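Local coordinates for StiE protein (Stigmatella aurantiaca, PDB 6ECX), which carries, in the domain described here, the S-adenosylmethionine-dependent O-methyltransferase of a polyketide synthase, the whole protein probably taking part in making a polyketide antibiotic, at residues S51-F57 against Q250-L254; D152-D158 against N178-T184; N218-S222 against L301-A306. All coordinates share one frame; numbering follows the deposited sequence.

Three contacts sample different parts of one S-adenosylmethionine-dependent O-methyltransferase domain. Contact 2 belongs to its Rossmann-like core: the loop at 152-158 and the helix end at 178-184 meet beside the cofactor pocket, the side chain of F153 lying about 7 Å from S-adenosylmethionine. Contact 3, its centre about 20 Å from that of contact 2, joins two helices by the C-terminal part of the same sheet, away from the annotated sites. Contact 1 pairs helices on the opposite side of the chain's centre, about 40 Å from contact 2 and 41 Å from contact 3 between centres. Along the chain contact 2 is nested inside contact 1, whereas contacts 1 and 3 interleave.

Contact 1 (S51-F57 against Q250-L254); sequences SWIRTVF and QFEAL
Q250, the first residue of segment 250-254, reaches across to the start of helix 52-57 and meets S51 and R54 together. Its OE1 accepts a hydrogen bond from S51 OG, 2.6 Å away, lying in the plane of the amide carbonyl. N244 ND2, from the loop ahead of helix 247-255, donates to the same oxygen, which is therefore gripped twice. Beyond CG the glutamine is extended, and its amide lies over one face of the R54 guanidinium, the two planes only 10° apart. R54 NH1 and Q250 NE2 are 3.3 Å apart, but both are donors, so the groups stack without a hydrogen bond between these two nitrogens. I53 flanks the amide with its CG2, 3.5 Å from Q250 OE1.

The serine has a second task. S51 is the N-cap of helix 52-57: with OG anti to its own backbone N (chi1 167°), the hydroxyl accepts from R54 N at 3.0 Å, so one side chain both caps a helix and ties it to its neighbour. The two helix segments run nearly parallel, their axes 20° apart and 10.1 Å from each other at closest.

F251 follows, offering the edge of its ring to I53 CD1 at 4.5 Å, a loose contact; F268 of helix 263-280 touches both residues. L254, one turn after Q250, fills the apolar end. Its CD1 lies 3.7 Å from I53 O and also approaches R54 CA, while CD2 packs 3.8 Å from F57 CB. The F57 ring also meets that of F268.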
loop_
_atom_site.group_PDB
_atom_site.type_symbol
_atom_site.label_atom_id
_atom_site.label_comp_id
_atom_site.label_asym_id
_atom_site.label_seq_id
_atom_site.Cartn_x
_atom_site.Cartn_y
_atom_site.Cartn_z
ATOM N N SER A 51 -7.393 11.095 17.439
ATOM C CA SER A 51 -7.267 12.073 16.366
ATOM C C SER A 51 -6.061 11.672 15.529
ATOM O O SER A 51 -4.914 11.871 15.944
ATOM C CB SER A 51 -7.113 13.481 16.920
ATOM O OG SER A 51 -6.708 14.355 15.891
ATOM N N TRP A 52 -6.328 11.081 14.366
ATOM C CA TRP A 52 -5.252 10.774 13.433
ATOM C C TRP A 52 -4.478 12.034 13.060
ATOM O O TRP A 52 -3.246 12.009 12.940
ATOM C CB TRP A 52 -5.833 10.096 12.195
ATOM C CG TRP A 52 -4.816 9.747 11.180
ATOM C CD1 TRP A 52 -4.020 8.638 11.166
ATOM C CD2 TRP A 52 -4.472 10.508 10.018
ATOM N NE1 TRP A 52 -3.197 8.664 10.065
ATOM C CE2 TRP A 52 -3.454 9.801 9.344
ATOM C CE3 TRP A 52 -4.918 11.723 9.486
ATOM C CZ2 TRP A 52 -2.877 10.266 8.159
ATOM C CZ3 TRP A 52 -4.343 12.186 8.310
ATOM C CH2 TRP A 52 -3.335 11.456 7.658
ATOM N N ILE A 53 -5.180 13.158 12.912
ATOM C CA ILE A 53 -4.518 14.380 12.471
ATOM C C ILE A 53 -3.556 14.885 13.546
ATOM O O ILE A 53 -2.430 15.288 13.240
ATOM C CB ILE A 53 -5.566 15.437 12.057
ATOM C CG1 ILE A 53 -4.930 16.526 11.192
ATOM C CG2 ILE A 53 -6.294 16.048 13.251
ATOM C CD1 ILE A 53 -4.597 16.025 9.804
ATOM N N ARG A 54 -3.956 14.827 14.820
ATOM C CA ARG A 54 -3.066 15.295 15.880
ATOM C C ARG A 54 -1.900 14.333 16.075
ATOM O O ARG A 54 -0.763 14.764 16.306
ATOM C CB ARG A 54 -3.840 15.484 17.193
ATOM C CG ARG A 54 -4.875 16.594 17.159
ATOM C CD ARG A 54 -5.594 16.783 18.494
ATOM N NE ARG A 54 -6.146 18.136 18.587
ATOM C CZ ARG A 54 -7.003 18.557 19.516
ATOM N NH1 ARG A 54 -7.442 17.735 20.457
ATOM N NH2 ARG A 54 -7.433 19.809 19.492
ATOM N N THR A 55 -2.160 13.030 15.973
ATOM C CA THR A 55 -1.100 12.047 16.171
ATOM C C THR A 55 -0.005 12.189 15.119
ATOM O O THR A 55 1.188 12.110 15.438
ATOM C CB THR A 55 -1.683 10.632 16.147
ATOM O OG1 THR A 55 -2.536 10.451 17.284
ATOM C CG2 THR A 55 -0.574 9.599 16.182
ATOM N N VAL A 56 -0.391 12.420 13.863
ATOM C CA VAL A 56 0.578 12.464 12.776
ATOM C C VAL A 56 1.454 13.715 12.826
ATOM O O VAL A 56 2.574 13.701 12.301
ATOM C CB VAL A 56 -0.173 12.325 11.434
ATOM C CG1 VAL A 56 0.751 12.525 10.245
ATOM C CG2 VAL A 56 -0.809 10.958 11.352
ATOM N N PHE A 57 1.007 14.784 13.484
ATOM C CA PHE A 57 1.732 16.051 13.460
ATOM C C PHE A 57 2.498 16.361 14.736
ATOM O O PHE A 57 3.634 16.832 14.661
ATOM C CB PHE A 57 0.770 17.198 13.159
ATOM C CG PHE A 57 0.378 17.278 11.721
ATOM C CD1 PHE A 57 0.974 18.201 10.882
ATOM C CD2 PHE A 57 -0.568 16.414 11.198
ATOM C CE1 PHE A 57 0.620 18.275 9.555
ATOM C CE2 PHE A 57 -0.926 16.482 9.872
ATOM C CZ PHE A 57 -0.330 17.419 9.050
ATOM N N GLN A 250 -9.826 21.100 14.788
ATOM C CA GLN A 250 -8.523 20.501 15.053
ATOM C C GLN A 250 -7.508 20.891 13.983
ATOM O O GLN A 250 -6.361 21.225 14.304
ATOM C CB GLN A 250 -8.635 18.975 15.156
ATOM C CG GLN A 250 -9.297 18.504 16.437
ATOM C CD GLN A 250 -8.941 17.085 16.812
ATOM O OE1 GLN A 250 -8.264 16.378 16.065
ATOM N NE2 GLN A 250 -9.394 16.659 17.989
ATOM N N PHE A 251 -7.921 20.876 12.713
ATOM C CA PHE A 251 -6.991 21.165 11.628
ATOM C C PHE A 251 -6.547 22.622 11.631
ATOM O O PHE A 251 -5.397 22.914 11.285
ATOM C CB PHE A 251 -7.627 20.806 10.285
ATOM C CG PHE A 251 -6.749 21.096 9.103
ATOM C CD1 PHE A 251 -6.939 22.243 8.345
ATOM C CD2 PHE A 251 -5.729 20.229 8.754
ATOM C CE1 PHE A 251 -6.130 22.516 7.259
ATOM C CE2 PHE A 251 -4.918 20.494 7.670
ATOM C CZ PHE A 251 -5.119 21.639 6.921
ATOM N N GLU A 252 -7.435 23.546 12.005
ATOM C CA GLU A 252 -7.041 24.949 12.091
ATOM C C GLU A 252 -5.968 25.155 13.151
ATOM O O GLU A 252 -5.031 25.938 12.955
ATOM C CB GLU A 252 -8.250 25.826 12.400
ATOM C CG GLU A 252 -9.400 25.695 11.431
ATOM C CD GLU A 252 -10.490 26.707 11.718
ATOM O OE1 GLU A 252 -10.155 27.830 12.150
ATOM O OE2 GLU A 252 -11.679 26.375 11.530
ATOM N N ALA A 253 -6.094 24.461 14.286
ATOM C CA ALA A 253 -5.158 24.652 15.389
ATOM C C ALA A 253 -3.748 24.236 14.990
ATOM O O ALA A 253 -2.776 24.941 15.279
ATOM C CB ALA A 253 -5.627 23.873 16.618
ATOM N N LEU A 254 -3.617 23.087 14.320
ATOM C CA LEU A 254 -2.309 22.673 13.820
ATOM C C LEU A 254 -1.843 23.572 12.679
ATOM O O LEU A 254 -0.659 23.923 12.602
ATOM C CB LEU A 254 -2.360 21.212 13.370
ATOM C CG LEU A 254 -2.338 20.166 14.485
ATOM C CD1 LEU A 254 -2.895 18.848 13.980
ATOM C CD2 LEU A 254 -0.924 19.981 15.027
#

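Contact 2 (D152-D158 against N178-T184); sequences DFPGMYD and NIDRHLT
Y157 and L183 form a parallel beta bridge, their CA atoms 4.9 Å apart: Y157 N donates to H182 O, and T184 N donates to Y157 O at 2.8 Å. Segment 152-158 leads into strand 157-163 through an inverse gamma turn centred on P154, whereas segment 178-184 passes from the end of helix 172-181 into the short strand 183-184.

Ahead of the P154 turn, the F153 ring lies flat against the N178 amide, their planes 10° apart with ND2 over the ring centre. F153 N donates in the carbonyl plane to a lone pair of N178 OD1, 3.1 Å away; N178 ND2 binds D151 O and S148 O, so both ends of the amide are held. F153 CB sits over the face of H182, a CH-pi contact at 4.2 Å from the ring centroid. H182 ND1 donates to N178 O at 2.9 Å, fixing the imidazole's rotation.

At the exposed end, R181 NH2 makes a salt bridge with D152 OD1 at 3.0 Å, and a water links D152 OD2 to H182 NE2. S148, which the F153 side chain touches, binds S-adenosylmethionine, so the N178 bonds tie the helix end to the pocket's wall. With ND1 carrying a proton toward N178 O, the nearby carboxylate would probably favour a positive charge on H182, although R181 may partly offset it.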
loop_
_atom_site.group_PDB
_atom_site.type_symbol
_atom_site.label_atom_id
_atom_site.label_comp_id
_atom_site.label_asym_id
_atom_site.label_seq_id
_atom_site.Cartn_x
_atom_site.Cartn_y
_atom_site.Cartn_z
ATOM N N ASP A 152 13.861 -1.674 -15.038
ATOM C CA ASP A 152 13.654 -3.076 -14.699
ATOM C C ASP A 152 14.042 -3.341 -13.251
ATOM O O ASP A 152 15.046 -2.821 -12.754
ATOM C CB ASP A 152 14.464 -3.978 -15.626
ATOM C CG ASP A 152 13.752 -4.251 -16.932
ATOM O OD1 ASP A 152 12.663 -3.675 -17.143
ATOM O OD2 ASP A 152 14.273 -5.046 -17.742
ATOM N N PHE A 153 13.218 -4.130 -12.566
ATOM C CA PHE A 153 13.603 -4.623 -11.258
ATOM C C PHE A 153 14.892 -5.439 -11.388
ATOM O O PHE A 153 15.161 -6.022 -12.444
ATOM C CB PHE A 153 12.472 -5.458 -10.663
ATOM C CG PHE A 153 11.196 -4.687 -10.469
ATOM C CD1 PHE A 153 11.218 -3.413 -9.907
ATOM C CD2 PHE A 153 9.969 -5.224 -10.870
ATOM C CE1 PHE A 153 10.033 -2.690 -9.728
ATOM C CE2 PHE A 153 8.793 -4.511 -10.696
ATOM C CZ PHE A 153 8.822 -3.241 -10.116
ATOM N N PRO A 154 15.740 -5.451 -10.356
ATOM C CA PRO A 154 17.101 -5.985 -10.493
ATOM C C PRO A 154 17.239 -7.438 -10.052
ATOM O O PRO A 154 18.134 -7.789 -9.275
ATOM C CB PRO A 154 17.918 -5.051 -9.600
ATOM C CG PRO A 154 16.979 -4.706 -8.492
ATOM C CD PRO A 154 15.579 -4.702 -9.091
ATOM N N GLY A 155 16.353 -8.297 -10.538
ATOM C CA GLY A 155 16.399 -9.691 -10.157
ATOM C C GLY A 155 15.084 -10.385 -10.458
ATOM O O GLY A 155 14.191 -9.829 -11.104
ATOM N N MET A 156 14.982 -11.607 -9.944
ATOM C CA MET A 156 13.809 -12.454 -10.117
ATOM C C MET A 156 13.267 -12.772 -8.729
ATOM O O MET A 156 13.995 -13.309 -7.886
ATOM C CB MET A 156 14.184 -13.724 -10.889
ATOM C CG MET A 156 13.020 -14.630 -11.222
ATOM S SD MET A 156 11.785 -13.836 -12.276
ATOM C CE MET A 156 12.720 -13.598 -13.783
ATOM N N TYR A 157 11.998 -12.434 -8.487
ATOM C CA TYR A 157 11.451 -12.384 -7.138
ATOM C C TYR A 157 10.365 -13.430 -6.922
ATOM O O TYR A 157 9.738 -13.922 -7.864
ATOM C CB TYR A 157 10.907 -10.972 -6.848
ATOM C CG TYR A 157 12.020 -9.961 -6.978
ATOM C CD1 TYR A 157 12.914 -9.752 -5.929
ATOM C CD2 TYR A 157 12.240 -9.290 -8.174
ATOM C CE1 TYR A 157 13.997 -8.868 -6.056
ATOM C CE2 TYR A 157 13.309 -8.397 -8.310
ATOM C CZ TYR A 157 14.166 -8.181 -7.242
ATOM O OH TYR A 157 15.208 -7.302 -7.381
ATOM N N ASP A 158 10.178 -13.779 -5.648
ATOM C CA ASP A 158 9.104 -14.652 -5.202
ATOM C C ASP A 158 7.928 -13.886 -4.645
ATOM O O ASP A 158 6.797 -14.381 -4.689
ATOM C CB ASP A 158 9.618 -15.594 -4.113
ATOM C CG ASP A 158 10.784 -16.437 -4.581
ATOM O OD1 ASP A 158 10.844 -16.754 -5.778
ATOM O OD2 ASP A 158 11.632 -16.776 -3.743
ATOM N N ASN A 178 6.799 -4.893 -15.893
ATOM C CA ASN A 178 7.989 -5.035 -15.052
ATOM C C ASN A 178 7.758 -6.044 -13.925
ATOM O O ASN A 178 8.645 -6.838 -13.592
ATOM C CB ASN A 178 8.365 -3.666 -14.482
ATOM C CG ASN A 178 9.806 -3.594 -14.008
ATOM O OD1 ASN A 178 10.584 -4.546 -14.156
ATOM N ND2 ASN A 178 10.177 -2.442 -13.447
ATOM N N ILE A 179 6.579 -6.019 -13.310
ATOM C CA ILE A 179 6.286 -6.987 -12.255
ATOM C C ILE A 179 6.295 -8.404 -12.824
ATOM O O ILE A 179 6.970 -9.306 -12.304
ATOM C CB ILE A 179 4.936 -6.662 -11.582
ATOM C CG1 ILE A 179 5.041 -5.365 -10.763
ATOM C CG2 ILE A 179 4.503 -7.842 -10.690
ATOM C CD1 ILE A 179 3.702 -4.817 -10.271
ATOM N N ASP A 180 5.557 -8.605 -13.918
ATOM C CA ASP A 180 5.483 -9.907 -14.583
ATOM C C ASP A 180 6.872 -10.438 -14.942
ATOM O O ASP A 180 7.232 -11.556 -14.579
ATOM C CB ASP A 180 4.604 -9.778 -15.837
ATOM C CG ASP A 180 4.391 -11.093 -16.549
ATOM O OD1 ASP A 180 4.705 -12.140 -15.953
ATOM O OD2 ASP A 180 3.910 -11.068 -17.704
ATOM N N ARG A 181 7.676 -9.641 -15.634
ATOM C CA ARG A 181 8.950 -10.150 -16.131
ATOM C C ARG A 181 9.932 -10.487 -15.014
ATOM O O ARG A 181 10.936 -11.171 -15.270
ATOM C CB ARG A 181 9.563 -9.130 -17.106
ATOM C CG ARG A 181 8.745 -9.017 -18.392
ATOM C CD ARG A 181 9.304 -8.002 -19.404
ATOM N NE ARG A 181 9.169 -6.622 -18.943
ATOM C CZ ARG A 181 10.176 -5.898 -18.482
ATOM N NH1 ARG A 181 11.396 -6.419 -18.440
ATOM N NH2 ARG A 181 9.972 -4.652 -18.078
ATOM N N HIS A 182 9.677 -10.027 -13.791
ATOM C CA HIS A 182 10.596 -10.276 -12.680
ATOM C C HIS A 182 9.947 -11.039 -11.534
ATOM O O HIS A 182 10.457 -11.028 -10.412
ATOM C CB HIS A 182 11.191 -8.953 -12.195
ATOM C CG HIS A 182 12.007 -8.285 -13.241
ATOM N ND1 HIS A 182 11.448 -7.485 -14.214
ATOM C CD2 HIS A 182 13.331 -8.353 -13.518
ATOM C CE1 HIS A 182 12.401 -7.063 -15.030
ATOM N NE2 HIS A 182 13.549 -7.576 -14.628
ATOM N N LEU A 183 8.838 -11.717 -11.790
ATOM C CA LEU A 183 8.204 -12.562 -10.792
ATOM C C LEU A 183 8.347 -14.009 -11.250
ATOM O O LEU A 183 7.995 -14.327 -12.394
ATOM C CB LEU A 183 6.731 -12.164 -10.651
ATOM C CG LEU A 183 5.861 -12.663 -9.512
ATOM C CD1 LEU A 183 6.571 -12.464 -8.171
ATOM C CD2 LEU A 183 4.531 -11.898 -9.556
ATOM N N THR A 184 8.872 -14.881 -10.382
ATOM C CA THR A 184 8.867 -16.307 -10.714
ATOM C C THR A 184 7.430 -16.800 -10.895
ATOM O O THR A 184 6.493 -16.275 -10.291
ATOM C CB THR A 184 9.569 -17.147 -9.627
ATOM O OG1 THR A 184 8.897 -17.009 -8.361
ATOM C CG2 THR A 184 10.976 -16.716 -9.474
HETATM O O HOH W 1 15.782 -7.173 -16.331
#

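Contact 3 (N218-S222 against L301-A306); sequences NKLFS and LFHLNA
N218 lays its side-chain amide over one face of the F302 ring, with ND2 above the ring centre and the two planes 10° apart. The two side chains cross at about a right angle, and N218 CG comes to 3.4 Å from F302 CD2. The asparagine leaves helix 214-222 with CG swung to the far side from the main-chain N, which carries the amide across to helix 298-309, where it also makes two hydrogen bonds.

ND2 donates to F302 O at 3.0 Å in an almost straight bond of 178°, and the acceptor lies in the amide plane. That carbonyl already receives A306 N within its helix, so the asparagine adds a second donor to a routine helical bond. At the other end of the amide, N218 OD1 accepts from N305 ND2 at 3.2 Å; here the donor stands above the carbonyl plane instead of within it. Held at both ends and pressed against a ring, the N218 amide has little freedom to turn.

S222, one turn later, continues the interface. Its OG binds back to N218 O at 2.8 Å, an oxygen that S222 N also reaches, and it receives a weak bond from N305 ND2 at 3.1 Å. The same hydroxyl lies 3.2 Å from F302 CA, close to the nearest backbone approach of the helices, S222 to F302. The helix segments run roughly antiparallel, at 136° with axes 9.1 Å apart.

Strand 226-233 adjoins both helices: L228 N donates to N305 OD1, L301 touches R227, and F221 rests on L226. Helix 214-222 reaches further, F221 meeting F288 and V290 of strand 283-292 while L220 packs on helix 172-181.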
loop_
_atom_site.group_PDB
_atom_site.type_symbol
_atom_site.label_atom_id
_atom_site.label_comp_id
_atom_site.label_asym_id
_atom_site.label_seq_id
_atom_site.Cartn_x
_atom_site.Cartn_y
_atom_site.Cartn_z
ATOM N N ASN A 218 -8.323 -5.432 -13.558
ATOM C CA ASN A 218 -8.380 -6.751 -14.183
ATOM C C ASN A 218 -7.578 -6.787 -15.484
ATOM O O ASN A 218 -6.817 -7.729 -15.727
ATOM C CB ASN A 218 -9.845 -7.147 -14.428
ATOM C CG ASN A 218 -9.987 -8.622 -14.772
ATOM O OD1 ASN A 218 -8.980 -9.307 -14.897
ATOM N ND2 ASN A 218 -11.223 -9.111 -14.912
ATOM N N LYS A 219 -7.722 -5.766 -16.332
ATOM C CA LYS A 219 -6.963 -5.757 -17.579
ATOM C C LYS A 219 -5.462 -5.759 -17.307
ATOM O O LYS A 219 -4.702 -6.485 -17.964
ATOM C CB LYS A 219 -7.373 -4.538 -18.413
ATOM C CG LYS A 219 -6.969 -4.614 -19.880
ATOM C CD LYS A 219 -7.670 -3.521 -20.681
ATOM C CE LYS A 219 -7.215 -3.508 -22.131
ATOM N NZ LYS A 219 -7.470 -4.819 -22.794
ATOM N N LEU A 220 -5.023 -4.979 -16.312
ATOM C CA LEU A 220 -3.609 -4.953 -15.953
ATOM C C LEU A 220 -3.131 -6.316 -15.483
ATOM O O LEU A 220 -2.042 -6.765 -15.863
ATOM C CB LEU A 220 -3.353 -3.918 -14.857
ATOM C CG LEU A 220 -3.457 -2.453 -15.293
ATOM C CD1 LEU A 220 -3.419 -1.560 -14.067
ATOM C CD2 LEU A 220 -2.318 -2.128 -16.239
ATOM N N PHE A 221 -3.891 -6.955 -14.590
ATOM C CA PHE A 221 -3.467 -8.271 -14.096
ATOM C C PHE A 221 -3.448 -9.282 -15.233
ATOM O O PHE A 221 -2.454 -9.973 -15.448
ATOM C CB PHE A 221 -4.400 -8.778 -12.984
ATOM C CG PHE A 221 -4.373 -7.961 -11.707
ATOM C CD1 PHE A 221 -3.436 -6.954 -11.514
ATOM C CD2 PHE A 221 -5.321 -8.194 -10.710
ATOM C CE1 PHE A 221 -3.433 -6.200 -10.333
ATOM C CE2 PHE A 221 -5.331 -7.452 -9.536
ATOM C CZ PHE A 221 -4.391 -6.447 -9.342
ATOM N N SER A 222 -4.545 -9.363 -15.989
ATOM C CA SER A 222 -4.738 -10.475 -16.928
ATOM C C SER A 222 -3.824 -10.386 -18.139
ATOM O O SER A 222 -3.497 -11.422 -18.729
ATOM C CB SER A 222 -6.186 -10.515 -17.420
ATOM O OG SER A 222 -7.089 -10.439 -16.334
ATOM N N LEU A 301 -7.720 -15.871 -17.255
ATOM C CA LEU A 301 -7.372 -15.065 -16.090
ATOM C C LEU A 301 -8.374 -13.938 -15.896
ATOM O O LEU A 301 -8.816 -13.672 -14.773
ATOM C CB LEU A 301 -5.962 -14.484 -16.222
ATOM C CG LEU A 301 -4.793 -15.461 -16.294
ATOM C CD1 LEU A 301 -3.498 -14.680 -16.406
ATOM C CD2 LEU A 301 -4.785 -16.370 -15.079
ATOM N N PHE A 302 -8.743 -13.258 -16.989
ATOM C CA PHE A 302 -9.683 -12.145 -16.883
ATOM C C PHE A 302 -11.038 -12.622 -16.375
ATOM O O PHE A 302 -11.654 -11.975 -15.515
ATOM C CB PHE A 302 -9.832 -11.451 -18.244
ATOM C CG PHE A 302 -10.626 -10.173 -18.184
ATOM C CD1 PHE A 302 -12.010 -10.197 -18.188
ATOM C CD2 PHE A 302 -9.983 -8.939 -18.123
ATOM C CE1 PHE A 302 -12.746 -9.018 -18.114
ATOM C CE2 PHE A 302 -10.725 -7.756 -18.064
ATOM C CZ PHE A 302 -12.093 -7.801 -18.055
ATOM N N HIS A 303 -11.516 -13.751 -16.913
ATOM C CA HIS A 303 -12.810 -14.308 -16.514
ATOM C C HIS A 303 -12.824 -14.634 -15.024
ATOM O O HIS A 303 -13.751 -14.258 -14.297
ATOM C CB HIS A 303 -13.083 -15.552 -17.358
ATOM C CG HIS A 303 -14.370 -16.240 -17.039
ATOM N ND1 HIS A 303 -14.427 -17.569 -16.674
ATOM C CD2 HIS A 303 -15.649 -15.799 -17.064
ATOM C CE1 HIS A 303 -15.688 -17.915 -16.483
ATOM N NE2 HIS A 303 -16.449 -16.858 -16.708
ATOM N N LEU A 304 -11.770 -15.302 -14.552
ATOM C CA LEU A 304 -11.645 -15.678 -13.148
ATOM C C LEU A 304 -11.416 -14.458 -12.256
ATOM O O LEU A 304 -12.034 -14.339 -11.192
ATOM C CB LEU A 304 -10.499 -16.695 -13.006
ATOM C CG LEU A 304 -10.727 -18.034 -13.747
ATOM C CD1 LEU A 304 -9.410 -18.824 -14.182
ATOM C CD2 LEU A 304 -11.629 -18.891 -12.903
ATOM N N ASN A 305 -10.550 -13.530 -12.677
ATOM C CA ASN A 305 -10.350 -12.311 -11.892
ATOM C C ASN A 305 -11.649 -11.543 -11.715
ATOM O O ASN A 305 -11.879 -10.951 -10.655
ATOM C CB ASN A 305 -9.321 -11.382 -12.539
ATOM C CG ASN A 305 -7.942 -11.961 -12.547
ATOM O OD1 ASN A 305 -7.637 -12.886 -11.790
ATOM N ND2 ASN A 305 -7.075 -11.410 -13.395
ATOM N N ALA A 306 -12.475 -11.477 -12.769
ATOM C CA ALA A 306 -13.697 -10.687 -12.698
ATOM C C ALA A 306 -14.618 -11.229 -11.618
ATOM O O ALA A 306 -15.238 -10.462 -10.874
ATOM C CB ALA A 306 -14.409 -10.675 -14.054
#